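Local coordinates for protein D-mandelate dehydrogenase (Rhodotorula graminis, PDB 2W2L) that probably catalyses NAD-dependent interconversion of D-mandelate and the matching 2-keto acid, as a nucleotide-binding member of the D-isomer specific 2-hydroxyacid dehydrogenase family, at residues A[38-43]-A[71-76]; A[112-117]-A[172-177]; A[129-134]-A[155-160]; A[268-273]-A[291-296]. All coordinates share one frame; numbering follows the deposited sequence.

Interaction 1 of 4, residues A[38-43]-A[71-76]; sequences DGFKQA and ADLISH
Lys41 and Asp72 join two helices of successive beta-alpha-beta crossovers in the domain built on the five-stranded parallel sheet: helix 37-45 leads into strand 54-57, and the short helix 71-74 follows that strand. The lysine chain is fully extended, with CG anti to the backbone N (chi1 174°), and crosses the aspartate nearly at a right angle. Its NZ donates to Asp72 OD2 at 3.0 Å, on the syn side and 17° out of the carboxylate plane, and only weakly to OD1, so the salt bridge is lopsided. The lysine also packs by its chain: CG lies 3.9 Å from His76 CD2.

Beside the ion pair the contact is apolar. Leu73 CD1 meets Phe40 CD2 at 3.7 Å, while CD2 of the same leucine lies at the edge of the ring, in its plane. Near the start of each helix a backbone N-H finds a side-chain acceptor, Gly39 N using Thr36 OG1 and Leu73 N using Asn70 OD1. Ser75 OG folds back onto Asp72 O, a 2.9 Å hydrogen bond whose donor stands above the carbonyl plane, 43° out of it.

Interaction 2 of 4, residues A[112-117]-A[172-177]; sequences AGDTAT and GAIQKE. With NAD (nicotinamide-adenine-dinucleotide), chain E.
The carbonyl oxygen of Gly113 is gripped twice by Thr117, the residue whose CB meets Ile174 CG2 across the contact at 4.0 Å. Thr117 N and Thr117 OG1 both donate to Gly113 O at 2.9 Å, from opposite faces of the carbonyl plane. The hydroxyl is thereby fixed in rotation, with OG1 beside the backbone N (chi1 -47°), where it also lies 3.2 Å from C4N of the nicotinamide ring of NAD.

Ile174 is wedged between helix 114-130 and the cofactor. One branch, CG2, packs on Thr117; the other runs extended through CG1 to CD1, which lies against the nicotinamide ring, 3.3 Å from NAD C6N. The carboxylate of Asp114 makes no polar bond across the contact and rests on carbon instead, OD1 being 3.5 Å from Ile174 CG1 and OD2 near Ala173 CB.

Segment 172-177 opens at the glycine-rich turn of the Rossmann fold, where strand 165-169 gives way to helix 173-186. Ala173 N donates to NAD O2A at 3.1 Å. Ile174 N reaches NAD O1N at 3.0 Å in a fairly straight bond, so each phosphate takes one amide of the first helical turn. The helix dipole probably adds to their hold on the diphosphate. A side chain at Gly172 would run into NAD O2A. Further along, Glu177 forms salt bridges with Arg180 and Lys181, while Ala116 O accepts a hydrogen bond from a basic side chain of the neighbouring subunit.

Interaction 3 of 4, residues A[129-134]-A[155-160]; sequences FRLASY and GKSAHN
Phe129 O takes the backbone N-H of His159 at 2.8 Å, with an N-H...O angle of 158° and the donor tilted somewhat from the carbonyl plane. The same oxygen receives a CA-H...O contact from Ala158 and a hydrogen bond from a water. That water also donates to Ser157 O, bridging the two carbonyls, and Ser157 O in turn accepts from His159 ND1 at 3.2 Å, which ties the imidazole back to its own loop.

The side chains close in around this centre. His159 CB sits at the edge of the Phe129 ring, in its plane and 3.9 Å from CD1. The bend at chi2 (-71°) brings Arg130 CD to 3.3 Å from His159 O. Leu131 CD1 packs on Ser157 CB at 3.7 Å.

The contact lies in the NAD-binding domain where helix 114-130 breaks into helix 132-140; Leu131, with a positive phi of 51°, makes the corner, and the loop 155-160 returns toward strand 165-169. Much of the next shell belongs to the neighbouring subunit, whose backbone accepts from Arg130 NH1 and NH2 and is hydrogen-bonded to the backbone of Ala158, and whose acidic side chain accepts from Asn160 N.

Within the chain, the Phe129 ring meets His164 edge-to-face and Arg251 in a cation-pi pair. With an alanine here, Arg251 and His164 would probably lose their aromatic partner, and a gap would be likely to open beside His159 CB. Leu131 is backed by Ile154 and Ser277.

Interaction 4 of 4, residues A[268-273]-A[291-296]; sequences AALKSG and KELIEM
Leu270 and Met296 stand 8.7 Å apart at their CA atoms, where the last turns of helix 263-272 and of the short helix 291-295 come together as parts of consecutive beta-alpha-beta crossovers in the Rossmann-type NAD domain. Helix 263-272 closes with a Schellman motif at Gly273, whose phi is positive at 81° and whose N donates to Leu270 O.

Met296 is the chief bridge. Its chain runs extended beyond CG and crosses Leu270 obliquely, setting SD 3.8 Å from Leu270 CB and as close to Leu270 CD1; the terminal methyl CE continues to Lys271 CG, also at 3.8 Å. Replacing this methionine by an alanine is likely to leave a gap beside Leu270 CB and CD1 and to deprive Lys271 CG of its methyl neighbour.

Deeper in, Leu270 CD1 meets Leu293 CD2 at 3.7 Å, the two side chains crossing at about a right angle, and both leucines rest on Val299 of strand 299-301. Ile294 O accepts a hydrogen bond from a basic side chain of the neighbouring subunit. On the exposed side, opposite charges approach without forming a salt bridge: Lys271 NZ stays 4.2 Å from Glu292 OE2.

In the fold
The four contacts follow one another along a two-domain chain, except that interaction 3 falls between the two segments of interaction 2. Interaction 1 belongs to the domain with the five-stranded sheet; interactions 3 and 4 lie in the NAD-binding domain around the seven-stranded sheet. Interaction 2 sits between, about 35 Å from interaction 1 and 25 Å from interaction 3, centre to centre. Interactions 3 and 4 are neighbours, about 7 Å apart at their nearest atoms. Helix 114-130 runs from the cofactor site in interaction 2 to interaction 3, touching the neighbouring subunit near both ends; interaction 4 meets that subunit too.

Interaction 1 of 4, residues A[38-43]-A[71-76]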
loop_
_atom_site.group_PDB
_atom_site.type_symbol
_atom_site.label_atom_id
_atom_site.label_comp_id
_atom_site.label_asym_id
_atom_site.label_seq_id
_atom_site.Cartn_x
_atom_site.Cartn_y
_atom_site.Cartn_z
ATOM N N ASP A 38 -35.046 -26.963 -0.822
ATOM C CA ASP A 38 -35.964 -28.039 -0.638
ATOM C C ASP A 38 -35.697 -29.028 -1.770
ATOM O O ASP A 38 -35.542 -30.217 -1.543
ATOM C CB ASP A 38 -37.402 -27.526 -0.691
ATOM C CG ASP A 38 -37.825 -26.813 0.590
ATOM O OD1 ASP A 38 -37.094 -26.903 1.619
ATOM O OD2 ASP A 38 -38.907 -26.152 0.581
ATOM N N GLY A 39 -35.625 -28.518 -2.993
ATOM C CA GLY A 39 -35.263 -29.350 -4.127
ATOM C C GLY A 39 -34.067 -30.286 -3.894
ATOM O O GLY A 39 -34.083 -31.435 -4.322
ATOM N N PHE A 40 -33.052 -29.807 -3.200
ATOM C CA PHE A 40 -31.863 -30.612 -2.899
ATOM C C PHE A 40 -32.127 -31.634 -1.766
ATOM O O PHE A 40 -31.768 -32.789 -1.883
ATOM C CB PHE A 40 -30.713 -29.656 -2.590
ATOM C CG PHE A 40 -29.419 -30.311 -2.288
ATOM C CD1 PHE A 40 -28.813 -31.180 -3.213
ATOM C CD2 PHE A 40 -28.756 -30.012 -1.108
ATOM C CE1 PHE A 40 -27.605 -31.769 -2.939
ATOM C CE2 PHE A 40 -27.509 -30.602 -0.824
ATOM C CZ PHE A 40 -26.940 -31.488 -1.743
ATOM N N LYS A 41 -32.795 -31.211 -0.696
ATOM C CA LYS A 41 -33.398 -32.135 0.274
ATOM C C LYS A 41 -34.173 -33.308 -0.378
ATOM O O LYS A 41 -34.049 -34.449 0.035
ATOM C CB LYS A 41 -34.287 -31.346 1.232
ATOM C CG LYS A 41 -35.131 -32.148 2.241
ATOM C CD LYS A 41 -35.961 -31.183 3.182
ATOM C CE LYS A 41 -36.985 -31.998 3.998
ATOM N NZ LYS A 41 -37.756 -31.194 4.996
ATOM N N GLN A 42 -34.924 -33.041 -1.428
ATOM C CA GLN A 42 -35.740 -34.075 -2.038
ATOM C C GLN A 42 -34.946 -34.999 -2.897
ATOM O O GLN A 42 -35.260 -36.164 -2.964
ATOM C CB GLN A 42 -36.863 -33.463 -2.892
ATOM C CG GLN A 42 -37.885 -32.701 -2.093
ATOM C CD GLN A 42 -38.462 -33.507 -0.948
ATOM O OE1 GLN A 42 -38.341 -33.113 0.190
ATOM N NE2 GLN A 42 -39.072 -34.641 -1.245
ATOM N N ALA A 43 -33.956 -34.478 -3.614
ATOM C CA ALA A 43 -33.031 -35.336 -4.373
ATOM C C ALA A 43 -32.321 -36.307 -3.421
ATOM O O ALA A 43 -32.208 -37.495 -3.726
ATOM C CB ALA A 43 -32.030 -34.503 -5.133
ATOM N N ALA A 71 -29.538 -28.568 9.921
ATOM C CA ALA A 71 -29.628 -29.981 10.410
ATOM C C ALA A 71 -30.605 -30.845 9.610
ATOM O O ALA A 71 -30.353 -32.029 9.365
ATOM C CB ALA A 71 -29.987 -30.023 11.864
ATOM N N ASP A 72 -31.711 -30.231 9.191
ATOM C CA ASP A 72 -32.760 -30.928 8.441
ATOM C C ASP A 72 -32.268 -31.410 7.086
ATOM O O ASP A 72 -32.644 -32.483 6.675
ATOM C CB ASP A 72 -34.012 -30.054 8.258
ATOM C CG ASP A 72 -35.047 -30.699 7.294
ATOM O OD1 ASP A 72 -35.656 -31.737 7.660
ATOM O OD2 ASP A 72 -35.227 -30.183 6.155
ATOM N N LEU A 73 -31.470 -30.579 6.402
ATOM C CA LEU A 73 -30.787 -30.938 5.138
ATOM C C LEU A 73 -29.693 -31.976 5.366
ATOM O O LEU A 73 -29.576 -32.963 4.652
ATOM C CB LEU A 73 -30.198 -29.694 4.441
ATOM C CG LEU A 73 -29.505 -29.907 3.085
ATOM C CD1 LEU A 73 -30.485 -30.461 2.095
ATOM C CD2 LEU A 73 -28.938 -28.651 2.494
ATOM N N ILE A 74 -28.884 -31.754 6.375
ATOM C CA ILE A 74 -27.791 -32.662 6.637
ATOM C C ILE A 74 -28.318 -34.039 6.961
ATOM O O ILE A 74 -27.640 -35.038 6.728
ATOM C CB ILE A 74 -26.921 -32.082 7.756
ATOM C CG1 ILE A 74 -25.837 -31.184 7.129
ATOM C CG2 ILE A 74 -26.397 -33.148 8.663
ATOM C CD1 ILE A 74 -25.555 -29.950 7.891
ATOM N N SER A 75 -29.549 -34.111 7.471
ATOM C CA SER A 75 -30.048 -35.403 7.937
ATOM C C SER A 75 -30.480 -36.331 6.785
ATOM O O SER A 75 -30.850 -37.471 7.041
ATOM C CB SER A 75 -31.184 -35.227 8.936
ATOM O OG SER A 75 -32.385 -34.889 8.280
ATOM N N HIS A 76 -30.463 -35.838 5.541
ATOM C CA HIS A 76 -30.794 -36.649 4.375
ATOM C C HIS A 76 -29.565 -37.093 3.518
ATOM O O HIS A 76 -29.734 -37.782 2.507
ATOM C CB HIS A 76 -31.818 -35.902 3.540
ATOM C CG HIS A 76 -33.127 -35.681 4.255
ATOM N ND1 HIS A 76 -34.056 -36.689 4.444
ATOM C CD2 HIS A 76 -33.626 -34.587 4.883
ATOM C CE1 HIS A 76 -35.077 -36.217 5.137
ATOM N NE2 HIS A 76 -34.842 -34.946 5.415
#

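Interaction 2 of 4, residues A[112-117]-A[172-177]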
loop_
_atom_site.group_PDB
_atom_site.type_symbol
_atom_site.label_atom_id
_atom_site.label_comp_id
_atom_site.label_asym_id
_atom_site.label_seq_id
_atom_site.Cartn_x
_atom_site.Cartn_y
_atom_site.Cartn_z
ATOM N N ALA A 112 -5.646 -19.767 1.859
ATOM C CA ALA A 112 -5.656 -19.470 0.435
ATOM C C ALA A 112 -5.395 -17.987 0.117
ATOM O O ALA A 112 -4.701 -17.710 -0.821
ATOM C CB ALA A 112 -6.988 -19.950 -0.236
ATOM N N GLY A 113 -5.986 -17.058 0.875
ATOM C CA GLY A 113 -5.767 -15.619 0.700
ATOM C C GLY A 113 -4.854 -14.942 1.743
ATOM O O GLY A 113 -5.050 -13.768 2.041
ATOM N N ASP A 114 -3.884 -15.670 2.317
ATOM C CA ASP A 114 -2.919 -15.050 3.262
ATOM C C ASP A 114 -2.090 -13.915 2.615
ATOM O O ASP A 114 -1.985 -12.795 3.172
ATOM C CB ASP A 114 -1.952 -16.085 3.865
ATOM C CG ASP A 114 -2.631 -17.019 4.795
ATOM O OD1 ASP A 114 -3.848 -16.775 5.056
ATOM O OD2 ASP A 114 -1.945 -17.979 5.246
ATOM N N THR A 115 -1.511 -14.215 1.450
ATOM C CA THR A 115 -0.882 -13.204 0.638
ATOM C C THR A 115 -1.848 -12.042 0.275
ATOM O O THR A 115 -1.512 -10.896 0.502
ATOM C CB THR A 115 -0.168 -13.821 -0.580
ATOM O OG1 THR A 115 0.846 -14.710 -0.088
ATOM C CG2 THR A 115 0.478 -12.758 -1.422
ATOM N N ALA A 116 -3.021 -12.328 -0.263
ATOM C CA ALA A 116 -3.907 -11.222 -0.678
ATOM C C ALA A 116 -4.294 -10.287 0.496
ATOM O O ALA A 116 -4.159 -9.075 0.403
ATOM C CB ALA A 116 -5.173 -11.747 -1.377
ATOM N N THR A 117 -4.746 -10.878 1.593
ATOM C CA THR A 117 -5.313 -10.121 2.655
ATOM C C THR A 117 -4.238 -9.383 3.424
ATOM O O THR A 117 -4.448 -8.241 3.797
ATOM C CB THR A 117 -6.237 -10.994 3.518
ATOM O OG1 THR A 117 -7.091 -11.721 2.616
ATOM C CG2 THR A 117 -7.149 -10.106 4.422
ATOM N N GLY A 172 -2.936 -14.545 14.104
ATOM C CA GLY A 172 -2.999 -15.759 13.258
ATOM C C GLY A 172 -2.231 -15.639 11.944
ATOM O O GLY A 172 -1.391 -14.755 11.780
ATOM N N ALA A 173 -2.530 -16.523 10.992
ATOM C CA ALA A 173 -1.729 -16.594 9.758
ATOM C C ALA A 173 -1.697 -15.295 8.939
ATOM O O ALA A 173 -0.670 -14.952 8.362
ATOM C CB ALA A 173 -2.158 -17.794 8.887
ATOM N N ILE A 174 -2.816 -14.582 8.873
ATOM C CA ILE A 174 -2.854 -13.356 8.079
ATOM C C ILE A 174 -2.035 -12.219 8.715
ATOM O O ILE A 174 -1.213 -11.583 8.007
ATOM C CB ILE A 174 -4.288 -12.921 7.742
ATOM C CG1 ILE A 174 -4.982 -14.048 6.958
ATOM C CG2 ILE A 174 -4.273 -11.594 6.953
ATOM C CD1 ILE A 174 -6.390 -13.747 6.500
ATOM N N GLN A 175 -2.243 -11.988 10.029
ATOM C CA GLN A 175 -1.488 -10.980 10.781
ATOM C C GLN A 175 0.022 -11.267 10.735
ATOM O O GLN A 175 0.837 -10.356 10.575
ATOM C CB GLN A 175 -1.986 -10.896 12.208
ATOM C CG GLN A 175 -1.638 -9.581 12.924
ATOM C CD GLN A 175 -2.704 -8.471 12.729
ATOM O OE1 GLN A 175 -3.616 -8.294 13.539
ATOM N NE2 GLN A 175 -2.582 -7.734 11.658
ATOM N N LYS A 176 0.403 -12.537 10.837
ATOM C CA LYS A 176 1.821 -12.856 10.806
ATOM C C LYS A 176 2.451 -12.378 9.502
ATOM O O LYS A 176 3.607 -11.954 9.511
ATOM C CB LYS A 176 2.060 -14.339 10.976
ATOM C CG LYS A 176 1.763 -14.863 12.362
ATOM C CD LYS A 176 1.671 -16.351 12.314
ATOM C CE LYS A 176 1.923 -16.991 13.680
ATOM N NZ LYS A 176 2.392 -18.412 13.475
ATOM N N GLU A 177 1.705 -12.444 8.384
ATOM C CA GLU A 177 2.196 -11.925 7.114
ATOM C C GLU A 177 2.134 -10.404 7.103
ATOM O O GLU A 177 2.987 -9.742 6.515
ATOM C CB GLU A 177 1.457 -12.519 5.923
ATOM C CG GLU A 177 2.072 -13.760 5.325
ATOM C CD GLU A 177 3.391 -13.461 4.622
ATOM O OE1 GLU A 177 3.385 -12.979 3.440
ATOM O OE2 GLU A 177 4.445 -13.732 5.273
HETATM P PA NAD E . -6.699 -17.259 11.981
HETATM O O1A NAD E . -7.502 -18.249 12.734
HETATM O O2A NAD E . -5.299 -17.719 11.691
HETATM O O5B NAD E . -6.808 -15.837 12.741
HETATM C C5B NAD E . -7.349 -15.735 14.034
HETATM C C4B NAD E . -6.258 -15.534 15.078
HETATM O O4B NAD E . -6.824 -14.842 16.168
HETATM C C3B NAD E . -5.722 -16.845 15.647
HETATM O O3B NAD E . -4.344 -16.744 15.884
HETATM C C2B NAD E . -6.397 -17.014 16.991
HETATM O O2B NAD E . -5.470 -17.577 17.897
HETATM C C1B NAD E . -6.811 -15.597 17.363
HETATM N N9A NAD E . -8.167 -15.412 17.916
HETATM C C8A NAD E . -9.307 -16.146 17.677
HETATM N N7A NAD E . -10.336 -15.579 18.355
HETATM C C5A NAD E . -9.867 -14.500 19.011
HETATM C C6A NAD E . -10.472 -13.591 19.837
HETATM N N6A NAD E . -11.770 -13.753 20.099
HETATM N N1A NAD E . -9.751 -12.550 20.397
HETATM C C2A NAD E . -8.410 -12.412 20.126
HETATM N N3A NAD E . -7.805 -13.355 19.311
HETATM C C4A NAD E . -8.518 -14.371 18.753
HETATM O O3 NAD E . -7.440 -16.979 10.595
HETATM P PN NAD E . -6.991 -15.726 9.689
HETATM O O1N NAD E . -5.548 -15.412 9.790
HETATM O O2N NAD E . -7.526 -16.077 8.352
HETATM O O5D NAD E . -7.834 -14.538 10.401
HETATM C C5D NAD E . -9.228 -14.609 10.470
HETATM C C4D NAD E . -9.863 -13.332 9.938
HETATM O O4D NAD E . -9.334 -12.890 8.679
HETATM C C3D NAD E . -11.368 -13.563 9.746
HETATM O O3D NAD E . -12.152 -12.515 10.306
HETATM C C2D NAD E . -11.528 -13.553 8.239
HETATM O O2D NAD E . -12.793 -13.104 7.811
HETATM C C1D NAD E . -10.459 -12.543 7.845
HETATM N N1N NAD E . -10.301 -12.562 6.368
HETATM C C2N NAD E . -10.909 -11.565 5.623
HETATM C C3N NAD E . -10.788 -11.540 4.228
HETATM C C7N NAD E . -10.979 -10.269 3.433
HETATM O O7N NAD E . -11.214 -10.444 2.054
HETATM N N7N NAD E . -10.907 -9.034 3.990
HETATM C C4N NAD E . -10.061 -12.570 3.620
HETATM C C5N NAD E . -9.459 -13.598 4.357
HETATM C C6N NAD E . -9.598 -13.582 5.747
#

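Interaction 3 of 4, residues A[129-134]-A[155-160]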
loop_
_atom_site.group_PDB
_atom_site.type_symbol
_atom_site.label_atom_id
_atom_site.label_comp_id
_atom_site.label_asym_id
_atom_site.label_seq_id
_atom_site.Cartn_x
_atom_site.Cartn_y
_atom_site.Cartn_z
ATOM N N PHE A 129 -1.254 6.009 7.569
ATOM C CA PHE A 129 -0.097 6.829 7.926
ATOM C C PHE A 129 0.134 8.071 7.029
ATOM O O PHE A 129 0.631 9.098 7.490
ATOM C CB PHE A 129 1.145 5.968 8.002
ATOM C CG PHE A 129 1.341 5.368 9.345
ATOM C CD1 PHE A 129 2.030 6.073 10.330
ATOM C CD2 PHE A 129 0.786 4.158 9.651
ATOM C CE1 PHE A 129 2.193 5.570 11.592
ATOM C CE2 PHE A 129 0.950 3.636 10.902
ATOM C CZ PHE A 129 1.663 4.336 11.883
ATOM N N ARG A 130 -0.282 7.971 5.764
ATOM C CA ARG A 130 0.074 8.946 4.755
ATOM C C ARG A 130 -1.098 9.733 4.265
ATOM O O ARG A 130 -0.941 10.616 3.433
ATOM C CB ARG A 130 0.754 8.252 3.561
ATOM C CG ARG A 130 1.868 7.282 3.968
ATOM C CD ARG A 130 3.121 8.031 4.493
ATOM N NE ARG A 130 3.512 8.960 3.452
ATOM C CZ ARG A 130 4.546 8.792 2.646
ATOM N NH1 ARG A 130 5.325 7.737 2.758
ATOM N NH2 ARG A 130 4.764 9.669 1.704
ATOM N N LEU A 131 -2.280 9.415 4.758
ATOM C CA LEU A 131 -3.521 10.078 4.276
ATOM C C LEU A 131 -3.634 10.046 2.728
ATOM O O LEU A 131 -3.938 11.069 2.079
ATOM C CB LEU A 131 -3.637 11.532 4.832
ATOM C CG LEU A 131 -3.561 11.594 6.355
ATOM C CD1 LEU A 131 -3.322 12.990 6.878
ATOM C CD2 LEU A 131 -4.801 10.984 7.055
ATOM N N ALA A 132 -3.392 8.880 2.139
ATOM C CA ALA A 132 -3.348 8.789 0.678
ATOM C C ALA A 132 -4.743 8.863 0.065
ATOM O O ALA A 132 -4.933 9.387 -1.040
ATOM C CB ALA A 132 -2.680 7.521 0.279
ATOM N N SER A 133 -5.717 8.330 0.801
ATOM C CA SER A 133 -7.127 8.354 0.357
ATOM C C SER A 133 -7.606 9.760 0.139
ATOM O O SER A 133 -8.168 10.068 -0.874
ATOM C CB SER A 133 -8.014 7.727 1.414
ATOM O OG SER A 133 -9.010 6.981 0.794
ATOM N N TYR A 134 -7.358 10.609 1.130
ATOM C CA TYR A 134 -7.559 12.033 1.029
ATOM C C TYR A 134 -6.846 12.575 -0.186
ATOM O O TYR A 134 -7.436 13.289 -0.986
ATOM C CB TYR A 134 -7.008 12.694 2.289
ATOM C CG TYR A 134 -7.344 14.160 2.427
ATOM C CD1 TYR A 134 -8.486 14.707 1.811
ATOM C CD2 TYR A 134 -6.545 15.002 3.186
ATOM C CE1 TYR A 134 -8.795 16.037 1.943
ATOM C CE2 TYR A 134 -6.862 16.343 3.335
ATOM C CZ TYR A 134 -7.987 16.841 2.706
ATOM O OH TYR A 134 -8.327 18.157 2.857
ATOM N N GLY A 155 0.747 17.425 4.748
ATOM C CA GLY A 155 2.027 17.604 5.432
ATOM C C GLY A 155 1.920 17.863 6.939
ATOM O O GLY A 155 2.882 17.632 7.670
ATOM N N LYS A 156 0.755 18.349 7.410
ATOM C CA LYS A 156 0.522 18.596 8.848
ATOM C C LYS A 156 0.375 17.335 9.718
ATOM O O LYS A 156 0.492 17.438 10.914
ATOM C CB LYS A 156 -0.706 19.496 9.045
ATOM C CG LYS A 156 -0.542 20.916 8.502
ATOM C CD LYS A 156 -1.691 21.845 8.941
ATOM C CE LYS A 156 -1.800 23.102 8.034
ATOM N NZ LYS A 156 -3.034 23.936 8.306
ATOM N N SER A 157 0.147 16.158 9.117
ATOM C CA SER A 157 -0.254 14.925 9.846
ATOM C C SER A 157 0.364 13.596 9.354
ATOM O O SER A 157 0.379 12.573 10.090
ATOM C CB SER A 157 -1.773 14.753 9.765
ATOM O OG SER A 157 -2.432 16.012 9.708
ATOM N N ALA A 158 0.833 13.575 8.109
ATOM C CA ALA A 158 1.306 12.318 7.543
ATOM C C ALA A 158 2.619 11.946 8.197
ATOM O O ALA A 158 3.370 12.795 8.608
ATOM C CB ALA A 158 1.406 12.374 6.046
ATOM N N HIS A 159 2.851 10.657 8.323
ATOM C CA HIS A 159 3.960 10.104 9.088
ATOM C C HIS A 159 4.480 8.844 8.390
ATOM O O HIS A 159 3.726 8.141 7.727
ATOM C CB HIS A 159 3.493 9.734 10.490
ATOM C CG HIS A 159 3.778 10.779 11.515
ATOM N ND1 HIS A 159 2.803 11.621 12.012
ATOM C CD2 HIS A 159 4.932 11.125 12.132
ATOM C CE1 HIS A 159 3.347 12.430 12.905
ATOM N NE2 HIS A 159 4.632 12.144 12.999
ATOM N N ASN A 160 5.766 8.560 8.515
ATOM C CA ASN A 160 6.229 7.282 8.005
ATOM C C ASN A 160 5.743 6.249 8.970
ATOM O O ASN A 160 5.814 6.487 10.161
ATOM C CB ASN A 160 7.758 7.203 7.880
ATOM C CG ASN A 160 8.277 8.082 6.797
ATOM O OD1 ASN A 160 7.555 8.391 5.822
ATOM N ND2 ASN A 160 9.518 8.545 6.956
HETATM O O HOH W 1 0.110 9.988 10.079
#

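Interaction 4 of 4, residues A[268-273]-A[291-296]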
loop_
_atom_site.group_PDB
_atom_site.type_symbol
_atom_site.label_atom_id
_atom_site.label_comp_id
_atom_site.label_asym_id
_atom_site.label_seq_id
_atom_site.Cartn_x
_atom_site.Cartn_y
_atom_site.Cartn_z
ATOM N N ALA A 268 -17.411 8.159 16.463
ATOM C CA ALA A 268 -17.094 9.027 17.609
ATOM C C ALA A 268 -15.579 9.259 17.750
ATOM O O ALA A 268 -15.119 10.392 17.614
ATOM C CB ALA A 268 -17.696 8.481 18.919
ATOM N N ALA A 269 -14.812 8.195 17.984
ATOM C CA ALA A 269 -13.353 8.325 18.122
ATOM C C ALA A 269 -12.771 9.150 16.973
ATOM O O ALA A 269 -11.978 10.061 17.180
ATOM C CB ALA A 269 -12.655 6.947 18.246
ATOM N N LEU A 270 -13.205 8.886 15.757
ATOM C CA LEU A 270 -12.701 9.707 14.672
ATOM C C LEU A 270 -13.099 11.144 14.888
ATOM O O LEU A 270 -12.270 11.999 14.725
ATOM C CB LEU A 270 -13.131 9.200 13.286
ATOM C CG LEU A 270 -12.250 8.141 12.618
ATOM C CD1 LEU A 270 -13.118 7.306 11.706
ATOM C CD2 LEU A 270 -11.109 8.781 11.819
ATOM N N LYS A 271 -14.348 11.404 15.281
ATOM C CA LYS A 271 -14.878 12.778 15.424
ATOM C C LYS A 271 -14.223 13.553 16.554
ATOM O O LYS A 271 -13.962 14.741 16.418
ATOM C CB LYS A 271 -16.369 12.726 15.687
ATOM C CG LYS A 271 -17.237 12.807 14.448
ATOM C CD LYS A 271 -18.714 12.514 14.820
ATOM C CE LYS A 271 -19.632 12.598 13.575
ATOM N NZ LYS A 271 -19.058 13.459 12.489
ATOM N N SER A 272 -13.959 12.874 17.670
ATOM C CA SER A 272 -13.260 13.516 18.779
ATOM C C SER A 272 -11.838 13.948 18.351
ATOM O O SER A 272 -11.244 14.860 18.959
ATOM C CB SER A 272 -13.263 12.651 20.072
ATOM O OG SER A 272 -12.450 11.483 20.009
ATOM N N GLY A 273 -11.323 13.350 17.272
ATOM C CA GLY A 273 -9.920 13.534 16.920
ATOM C C GLY A 273 -9.047 12.600 17.764
ATOM O O GLY A 273 -7.819 12.708 17.741
ATOM N N LYS A 291 -22.063 6.114 5.738
ATOM C CA LYS A 291 -22.100 7.362 5.036
ATOM C C LYS A 291 -21.441 8.507 5.790
ATOM O O LYS A 291 -21.031 9.487 5.176
ATOM C CB LYS A 291 -23.517 7.649 4.624
ATOM C CG LYS A 291 -23.952 6.609 3.645
ATOM C CD LYS A 291 -25.396 6.721 3.319
ATOM C CE LYS A 291 -25.623 7.497 2.057
ATOM N NZ LYS A 291 -26.888 7.002 1.467
ATOM N N GLU A 292 -21.313 8.370 7.110
ATOM C CA GLU A 292 -20.524 9.315 7.915
ATOM C C GLU A 292 -19.053 9.077 7.648
ATOM O O GLU A 292 -18.365 10.006 7.227
ATOM C CB GLU A 292 -20.795 9.194 9.416
ATOM C CG GLU A 292 -22.166 9.741 9.870
ATOM C CD GLU A 292 -22.205 11.267 10.097
ATOM O OE1 GLU A 292 -21.831 12.036 9.174
ATOM O OE2 GLU A 292 -22.639 11.689 11.202
ATOM N N LEU A 293 -18.572 7.853 7.874
ATOM C CA LEU A 293 -17.203 7.494 7.482
ATOM C C LEU A 293 -16.821 8.042 6.097
ATOM O O LEU A 293 -15.700 8.562 5.947
ATOM C CB LEU A 293 -16.979 6.002 7.522
ATOM C CG LEU A 293 -16.931 5.414 8.929
ATOM C CD1 LEU A 293 -16.376 3.990 8.872
ATOM C CD2 LEU A 293 -16.131 6.225 9.941
ATOM N N ILE A 294 -17.749 7.982 5.127
ATOM C CA ILE A 294 -17.491 8.424 3.744
ATOM C C ILE A 294 -17.190 9.887 3.641
ATOM O O ILE A 294 -16.311 10.279 2.901
ATOM C CB ILE A 294 -18.656 8.118 2.775
ATOM C CG1 ILE A 294 -18.682 6.644 2.436
ATOM C CG2 ILE A 294 -18.542 8.948 1.492
ATOM C CD1 ILE A 294 -19.837 6.229 1.607
ATOM N N GLU A 295 -17.943 10.711 4.355
ATOM C CA GLU A 295 -17.738 12.160 4.301
ATOM C C GLU A 295 -16.420 12.633 4.971
ATOM O O GLU A 295 -15.886 13.675 4.613
ATOM C CB GLU A 295 -18.973 12.872 4.834
ATOM C CG GLU A 295 -20.001 13.290 3.713
ATOM C CD GLU A 295 -20.495 12.156 2.720
ATOM O OE1 GLU A 295 -20.761 10.975 3.115
ATOM O OE2 GLU A 295 -20.660 12.475 1.515
ATOM N N MET A 296 -15.860 11.835 5.885
ATOM C CA MET A 296 -14.593 12.167 6.560
ATOM C C MET A 296 -13.341 12.069 5.678
ATOM O O MET A 296 -13.061 11.023 5.077
ATOM C CB MET A 296 -14.378 11.258 7.769
ATOM C CG MET A 296 -15.435 11.317 8.799
ATOM S SD MET A 296 -15.047 10.280 10.220
ATOM C CE MET A 296 -16.313 10.958 11.285
#